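Local structure of sensor histidine kinase CitA (1P0Z) at residues M22-E27 with L34-A39; D81-L84 with S89-S92; G60-L63 with D69-G72. The protein senses citrate in the periplasm as the homodimeric sensor kinase of the CitA/CitB two-component system, probably activating CitB by phosphorylation to induce the citrate-fermentation genes. One frame throughout, in Å; residues are numbered along the deposited sequence.

Contact 1: M22-E27 with L34-A39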
loop_
_atom_site.group_PDB
_atom_site.type_symbol
_atom_site.label_atom_id
_atom_site.label_comp_id
_atom_site.label_asym_id
_atom_site.label_seq_id
_atom_site.Cartn_x
_atom_site.Cartn_y
_atom_site.Cartn_z
ATOM N N MET A 22 6.918 9.081 -3.901
ATOM C CA MET A 22 6.873 9.751 -5.200
ATOM C C MET A 22 6.205 11.125 -5.101
ATOM O O MET A 22 5.069 11.226 -4.673
ATOM C CB MET A 22 6.118 8.902 -6.233
ATOM C CG MET A 22 6.870 7.643 -6.644
ATOM S SD MET A 22 5.842 6.524 -7.581
ATOM C CE MET A 22 5.730 7.362 -9.147
ATOM N N PRO A 23 6.913 12.198 -5.499
ATOM C CA PRO A 23 6.318 13.534 -5.429
ATOM C C PRO A 23 4.985 13.617 -6.168
ATOM O O PRO A 23 4.073 14.283 -5.696
ATOM C CB PRO A 23 7.390 14.434 -6.073
ATOM C CG PRO A 23 8.665 13.743 -5.684
ATOM C CD PRO A 23 8.324 12.257 -5.915
ATOM N N GLU A 24 4.865 12.962 -7.317
ATOM C CA GLU A 24 3.595 13.009 -8.046
ATOM C C GLU A 24 2.445 12.370 -7.276
ATOM O O GLU A 24 1.281 12.834 -7.368
ATOM C CB GLU A 24 3.736 12.335 -9.406
ATOM C CG GLU A 24 4.611 13.140 -10.368
ATOM C CD GLU A 24 4.547 12.623 -11.788
ATOM O OE1 GLU A 24 5.221 11.626 -12.113
ATOM O OE2 GLU A 24 3.806 13.218 -12.586
ATOM N N LEU A 25 2.746 11.312 -6.522
ATOM C CA LEU A 25 1.687 10.667 -5.745
ATOM C C LEU A 25 1.327 11.549 -4.562
ATOM O O LEU A 25 0.155 11.681 -4.223
ATOM C CB LEU A 25 2.123 9.279 -5.234
ATOM C CG LEU A 25 1.019 8.579 -4.423
ATOM C CD1 LEU A 25 -0.209 8.323 -5.281
ATOM C CD2 LEU A 25 1.574 7.235 -3.887
ATOM N N VAL A 26 2.328 12.154 -3.923
ATOM C CA VAL A 26 2.062 13.034 -2.797
ATOM C C VAL A 26 1.104 14.135 -3.276
ATOM O O VAL A 26 0.111 14.424 -2.622
ATOM C CB VAL A 26 3.365 13.687 -2.276
ATOM C CG1 VAL A 26 3.029 14.817 -1.283
ATOM C CG2 VAL A 26 4.248 12.646 -1.620
ATOM N N GLU A 27 1.408 14.724 -4.432
ATOM C CA GLU A 27 0.540 15.775 -4.980
ATOM C C GLU A 27 -0.863 15.298 -5.333
ATOM O O GLU A 27 -1.853 15.963 -4.982
ATOM C CB GLU A 27 1.168 16.414 -6.223
ATOM C CG GLU A 27 0.298 17.551 -6.799
ATOM C CD GLU A 27 0.939 18.260 -7.971
ATOM O OE1 GLU A 27 2.017 18.857 -7.781
ATOM O OE2 GLU A 27 0.365 18.225 -9.081
ATOM N N LEU A 34 -8.390 11.194 -7.950
ATOM C CA LEU A 34 -8.479 9.743 -8.189
ATOM C C LEU A 34 -7.976 9.237 -9.534
ATOM O O LEU A 34 -7.297 8.203 -9.597
ATOM C CB LEU A 34 -9.921 9.249 -7.988
ATOM C CG LEU A 34 -10.531 9.542 -6.607
ATOM C CD1 LEU A 34 -11.888 8.854 -6.551
ATOM C CD2 LEU A 34 -9.629 9.051 -5.458
ATOM N N ALA A 35 -8.314 9.948 -10.611
ATOM C CA ALA A 35 -7.864 9.529 -11.935
ATOM C C ALA A 35 -6.354 9.650 -12.035
ATOM O O ALA A 35 -5.697 8.802 -12.651
ATOM C CB ALA A 35 -8.514 10.392 -13.022
ATOM N N ARG A 36 -5.811 10.717 -11.446
ATOM C CA ARG A 36 -4.365 10.938 -11.482
ATOM C C ARG A 36 -3.667 9.796 -10.691
ATOM O O ARG A 36 -2.641 9.245 -11.137
ATOM C CB ARG A 36 -4.032 12.296 -10.869
ATOM C CG ARG A 36 -2.549 12.642 -10.868
ATOM C CD ARG A 36 -1.937 12.481 -12.260
ATOM N NE ARG A 36 -0.495 12.717 -12.232
ATOM C CZ ARG A 36 0.359 12.233 -13.136
ATOM N NH1 ARG A 36 -0.080 11.477 -14.151
ATOM N NH2 ARG A 36 1.653 12.502 -13.027
ATOM N N ILE A 37 -4.225 9.443 -9.533
ATOM C CA ILE A 37 -3.651 8.353 -8.730
ATOM C C ILE A 37 -3.693 7.052 -9.525
ATOM O O ILE A 37 -2.709 6.300 -9.570
ATOM C CB ILE A 37 -4.415 8.202 -7.396
ATOM C CG1 ILE A 37 -4.145 9.450 -6.548
ATOM C CG2 ILE A 37 -3.944 6.935 -6.625
ATOM C CD1 ILE A 37 -4.983 9.549 -5.308
ATOM N N LYS A 38 -4.829 6.782 -10.165
ATOM C CA LYS A 38 -4.955 5.566 -10.979
ATOM C C LYS A 38 -3.913 5.535 -12.106
ATOM O O LYS A 38 -3.294 4.506 -12.372
ATOM C CB LYS A 38 -6.363 5.486 -11.585
ATOM C CG LYS A 38 -6.605 4.247 -12.432
ATOM C CD LYS A 38 -8.000 4.331 -13.074
ATOM C CE LYS A 38 -8.543 2.969 -13.528
ATOM N NZ LYS A 38 -7.645 2.182 -14.388
ATOM N N ALA A 39 -3.733 6.678 -12.777
ATOM C CA ALA A 39 -2.750 6.765 -13.863
ATOM C C ALA A 39 -1.324 6.498 -13.377
ATOM O O ALA A 39 -0.483 5.955 -14.122
ATOM C CB ALA A 39 -2.819 8.141 -14.521
HETATM O O HOH W 1 0.706 14.296 -10.032
#
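Glu24 and Arg36 carry the polar part of this contact, carboxylate and guanidinium being paired as a salt bridge in the model, though its details are doubtful. OE2 of Glu24 approaches the guanidinium at its edge, near its plane, but is modelled only 2.3 Å from NH2 of Arg36. That is shorter than an ordinary N-to-O contact, so the placing of both atoms is uncertain even though the charges are complementary. Arg36 leaves its helix with CG anti to the backbone N (chi1 -179°) and then bends at chi2 (52°), which swings the guanidinium across to helix 23-30.

A water makes a second, indirect link. It accepts from NE of Arg36 at 3.0 Å, lying in the guanidinium plane, and donates to the backbone O of Glu24 at 3.1 Å. This bridge to the main chain of Glu24 has sound geometry, unlike the direct link between the side chains.

The apolar part is small: CD1 of Leu25 rests against CG2 of Ile37 at 4.2 Å, a loose methyl-to-methyl touch between buried residues.

The contact joins the consecutive helices 23-30 and 34-47, and Arg36 and Ile37 also lean on Ala28. On the inner side Leu25 packs on Ile108 of strand 101-109, while Ile37 reaches Leu63 and Tyr64 of strand 62-64.

Contact 2: D81-L84 with S89-S92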
loop_
_atom_site.group_PDB
_atom_site.type_symbol
_atom_site.label_atom_id
_atom_site.label_comp_id
_atom_site.label_asym_id
_atom_site.label_seq_id
_atom_site.Cartn_x
_atom_site.Cartn_y
_atom_site.Cartn_z
ATOM N N ASP A 81 -2.796 1.369 11.215
ATOM C CA ASP A 81 -2.623 2.429 12.207
ATOM C C ASP A 81 -1.210 2.906 12.425
ATOM O O ASP A 81 -0.979 4.125 12.544
ATOM C CB ASP A 81 -3.212 1.977 13.543
ATOM C CG ASP A 81 -4.723 2.156 13.586
ATOM O OD1 ASP A 81 -5.361 2.117 12.500
ATOM O OD2 ASP A 81 -5.271 2.330 14.701
ATOM N N GLU A 82 -0.253 1.970 12.455
ATOM C CA GLU A 82 1.104 2.412 12.739
ATOM C C GLU A 82 1.677 3.314 11.649
ATOM O O GLU A 82 2.494 4.191 11.944
ATOM C CB GLU A 82 1.999 1.219 13.075
ATOM C CG GLU A 82 1.472 0.503 14.363
ATOM C CD GLU A 82 1.202 1.485 15.542
ATOM O OE1 GLU A 82 2.012 2.417 15.808
ATOM O OE2 GLU A 82 0.154 1.320 16.229
ATOM N N ALA A 83 1.229 3.133 10.411
ATOM C CA ALA A 83 1.697 4.000 9.335
ATOM C C ALA A 83 0.903 5.318 9.360
ATOM O O ALA A 83 1.489 6.401 9.247
ATOM C CB ALA A 83 1.488 3.312 7.966
ATOM N N LEU A 84 -0.413 5.225 9.507
ATOM C CA LEU A 84 -1.258 6.414 9.467
ATOM C C LEU A 84 -1.115 7.339 10.649
ATOM O O LEU A 84 -1.172 8.581 10.500
ATOM C CB LEU A 84 -2.736 6.019 9.316
ATOM C CG LEU A 84 -3.095 5.476 7.926
ATOM C CD1 LEU A 84 -4.499 4.904 7.938
ATOM C CD2 LEU A 84 -2.902 6.584 6.846
ATOM N N SER A 89 6.954 2.418 8.773
ATOM C CA SER A 89 6.938 1.574 7.555
ATOM C C SER A 89 7.233 0.157 8.059
ATOM O O SER A 89 8.141 -0.049 8.877
ATOM C CB SER A 89 7.991 2.027 6.545
ATOM O OG SER A 89 7.661 3.337 6.034
ATOM N N TYR A 90 6.494 -0.833 7.578
ATOM C CA TYR A 90 6.659 -2.186 8.129
ATOM C C TYR A 90 5.992 -3.258 7.253
ATOM O O TYR A 90 5.268 -2.936 6.312
ATOM C CB TYR A 90 5.986 -2.249 9.513
ATOM C CG TYR A 90 4.555 -1.705 9.517
ATOM C CD1 TYR A 90 4.313 -0.332 9.649
ATOM C CD2 TYR A 90 3.435 -2.544 9.314
ATOM C CE1 TYR A 90 3.028 0.196 9.566
ATOM C CE2 TYR A 90 2.125 -2.003 9.235
ATOM C CZ TYR A 90 1.929 -0.627 9.359
ATOM O OH TYR A 90 0.647 -0.051 9.286
ATOM N N VAL A 91 6.277 -4.517 7.578
ATOM C CA VAL A 91 5.673 -5.656 6.915
ATOM C C VAL A 91 4.551 -6.156 7.828
ATOM O O VAL A 91 4.725 -6.276 9.042
ATOM C CB VAL A 91 6.691 -6.795 6.723
ATOM C CG1 VAL A 91 6.009 -8.027 6.164
ATOM C CG2 VAL A 91 7.789 -6.317 5.779
ATOM N N SER A 92 3.392 -6.417 7.231
ATOM C CA SER A 92 2.235 -6.902 7.996
ATOM C C SER A 92 1.648 -8.099 7.250
ATOM O O SER A 92 1.902 -8.259 6.058
ATOM C CB SER A 92 1.183 -5.778 8.104
ATOM O OG SER A 92 -0.057 -6.226 8.638
#
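Tyr90 points its ring from the start of strand 90-96 at the backbone of helix 81-86, meeting Ala83 and Glu82 along the side that carries CE1. Its chi1 of 50° sets CG between the backbone N and the carbonyl carbon, and the CE1 and OH side of the ring lies along the helix. The N of Ala83 stands at the ring edge, near its plane, and gives the hydroxyl a weak hydrogen bond: N to OH of Tyr90 is 3.4 Å, with the N-H bent to 137°. The stronger partner of that OH is the carbonyl O of Asp79, so the phenol end is held by two backbone groups just before and within the helix. The methyl CB of Ala83 lies 3.8 Å from CE1 of Tyr90 and 3.7 Å from its OH. CB of Glu82 comes in obliquely, 3.8 Å from CE1 of Tyr90; the glutamate then bends at chi2 and carries its carboxylate away, where OE1 bonds to ND2 of Asn86. Tyr90 also packs on Lys105, a citrate-binding residue of the adjacent strand. Tyr90 thus packs the short helix against 90-96, one of the two edge strands of the antiparallel sheet of this extracellular PAS domain, beside its citrate pocket.

Contact 3: G60-L63 with D69-G72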
loop_
_atom_site.group_PDB
_atom_site.type_symbol
_atom_site.label_atom_id
_atom_site.label_comp_id
_atom_site.label_asym_id
_atom_site.label_seq_id
_atom_site.Cartn_x
_atom_site.Cartn_y
_atom_site.Cartn_z
ATOM N N GLY A 60 -7.505 6.674 6.131
ATOM C CA GLY A 60 -7.581 5.286 5.711
ATOM C C GLY A 60 -8.680 4.997 4.702
ATOM O O GLY A 60 -9.032 3.828 4.478
ATOM N N GLN A 61 -9.257 6.042 4.119
ATOM C CA GLN A 61 -10.267 5.828 3.068
ATOM C C GLN A 61 -9.484 5.526 1.765
ATOM O O GLN A 61 -8.568 6.240 1.415
ATOM C CB GLN A 61 -11.127 7.093 2.860
ATOM C CG GLN A 61 -12.194 6.848 1.795
ATOM C CD GLN A 61 -13.029 8.092 1.517
ATOM O OE1 GLN A 61 -12.922 8.715 0.453
ATOM N NE2 GLN A 61 -13.858 8.464 2.483
ATOM N N ARG A 62 -9.851 4.466 1.051
ATOM C CA ARG A 62 -9.113 4.120 -0.168
ATOM C C ARG A 62 -9.270 5.093 -1.324
ATOM O O ARG A 62 -10.384 5.475 -1.683
ATOM C CB ARG A 62 -9.482 2.713 -0.650
ATOM C CG ARG A 62 -9.200 1.613 0.386
ATOM C CD ARG A 62 -9.344 0.225 -0.294
ATOM N NE ARG A 62 -9.328 -0.854 0.704
ATOM C CZ ARG A 62 -10.408 -1.224 1.393
ATOM N NH1 ARG A 62 -11.587 -0.617 1.181
ATOM N NH2 ARG A 62 -10.310 -2.175 2.307
ATOM N N LEU A 63 -8.125 5.504 -1.866
ATOM C CA LEU A 63 -8.067 6.367 -3.029
ATOM C C LEU A 63 -7.779 5.498 -4.267
ATOM O O LEU A 63 -7.991 5.925 -5.410
ATOM C CB LEU A 63 -6.965 7.419 -2.865
ATOM C CG LEU A 63 -7.103 8.317 -1.640
ATOM C CD1 LEU A 63 -5.895 9.235 -1.533
ATOM C CD2 LEU A 63 -8.405 9.119 -1.720
ATOM N N ASP A 69 -14.825 -1.055 -6.644
ATOM C CA ASP A 69 -15.812 -0.742 -5.615
ATOM C C ASP A 69 -15.226 -0.415 -4.250
ATOM O O ASP A 69 -15.891 0.215 -3.423
ATOM C CB ASP A 69 -16.837 -1.878 -5.483
ATOM C CG ASP A 69 -17.658 -2.079 -6.761
ATOM O OD1 ASP A 69 -17.817 -1.105 -7.530
ATOM O OD2 ASP A 69 -18.151 -3.206 -6.996
ATOM N N GLU A 70 -13.985 -0.841 -4.008
ATOM C CA GLU A 70 -13.330 -0.585 -2.735
ATOM C C GLU A 70 -12.860 0.854 -2.618
ATOM O O GLU A 70 -12.572 1.330 -1.530
ATOM C CB GLU A 70 -12.124 -1.508 -2.568
ATOM C CG GLU A 70 -12.452 -2.968 -2.714
ATOM C CD GLU A 70 -13.175 -3.536 -1.512
ATOM O OE1 GLU A 70 -13.932 -2.803 -0.849
ATOM O OE2 GLU A 70 -12.986 -4.744 -1.239
ATOM N N ILE A 71 -12.768 1.547 -3.736
ATOM C CA ILE A 71 -12.341 2.934 -3.680
ATOM C C ILE A 71 -13.453 3.750 -3.013
ATOM O O ILE A 71 -14.634 3.615 -3.368
ATOM C CB ILE A 71 -12.008 3.452 -5.087
ATOM C CG1 ILE A 71 -10.809 2.638 -5.613
ATOM C CG2 ILE A 71 -11.671 4.931 -5.040
ATOM C CD1 ILE A 71 -10.471 2.858 -7.049
ATOM N N GLY A 72 -13.086 4.548 -2.020
ATOM C CA GLY A 72 -14.079 5.329 -1.306
ATOM C C GLY A 72 -14.511 4.649 -0.019
ATOM O O GLY A 72 -15.198 5.262 0.805
#
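Arg62 and Glu70 run side by side and point the same way, each with CG beside its own backbone N. For Arg62 this is a chi1 of -59°, followed by an extended chain as far as NE; Glu70 starts likewise but bends at chi2 (-75°), which turns its carboxylate toward the arginine tip. The Arg62 chain passes along the carbonyl of Glu70, with CB 3.5 Å from that O. NH1 of Arg62 then donates a weak hydrogen bond to the same O of Glu70, also at 3.5 Å, with the oxygen at the edge of the guanidinium and near its plane. OE1 of Glu70 lies 3.8 Å from NH1 of Arg62 but well out of the guanidinium plane, a long salt bridge acting by charge alone.

A main-chain bond joins the segments as well. N of Gly72 donates to O of Arg62 at 2.9 Å, with the N-H bent to 154° and the donor somewhat tilted out of the carbonyl plane. Backbone bonds of Arg62 with Lys73 and of Gly60 with Met75 lie alongside. CG2 of Ile71 sits 3.6 Å from O of Arg62, and CG of Gln61 passes 3.5 Å from O of Gly72.

Glu70 probably helps to place Arg62, whose NH2 hydrogen-bonds to the bound citrate; the arginine also touches the molybdate cluster. With His65, Arg103 and Lys105, it belongs to the citrate-binding site of the CitA periplasmic PAS domain.

Overall arrangement
Contact 3 touches both of the others, its centre about 14 Å from that of contact 1 and about 18 Å from that of contact 2. It meets contact 1 where CD2 of Leu34 lies 3.5 Å from O of Leu63 and CD1 of Ile37 lies 3.8 Å from CB of Leu63. Toward contact 2 it has a single touch, CD1 of Leu84 on CA of Gly60 at 3.8 Å. Contacts 1 and 2 lie on opposite sides of the chain's centre, their nearest atoms about 11 Å apart. Citrate is bound directly in contact 3, through Arg62. Contact 2 flanks the site, the side chains of Tyr90 and Lys105 lying about 4 Å apart, whereas in contact 1 the side chain of Ile37 stays about 9 Å from those of Arg62 and His65.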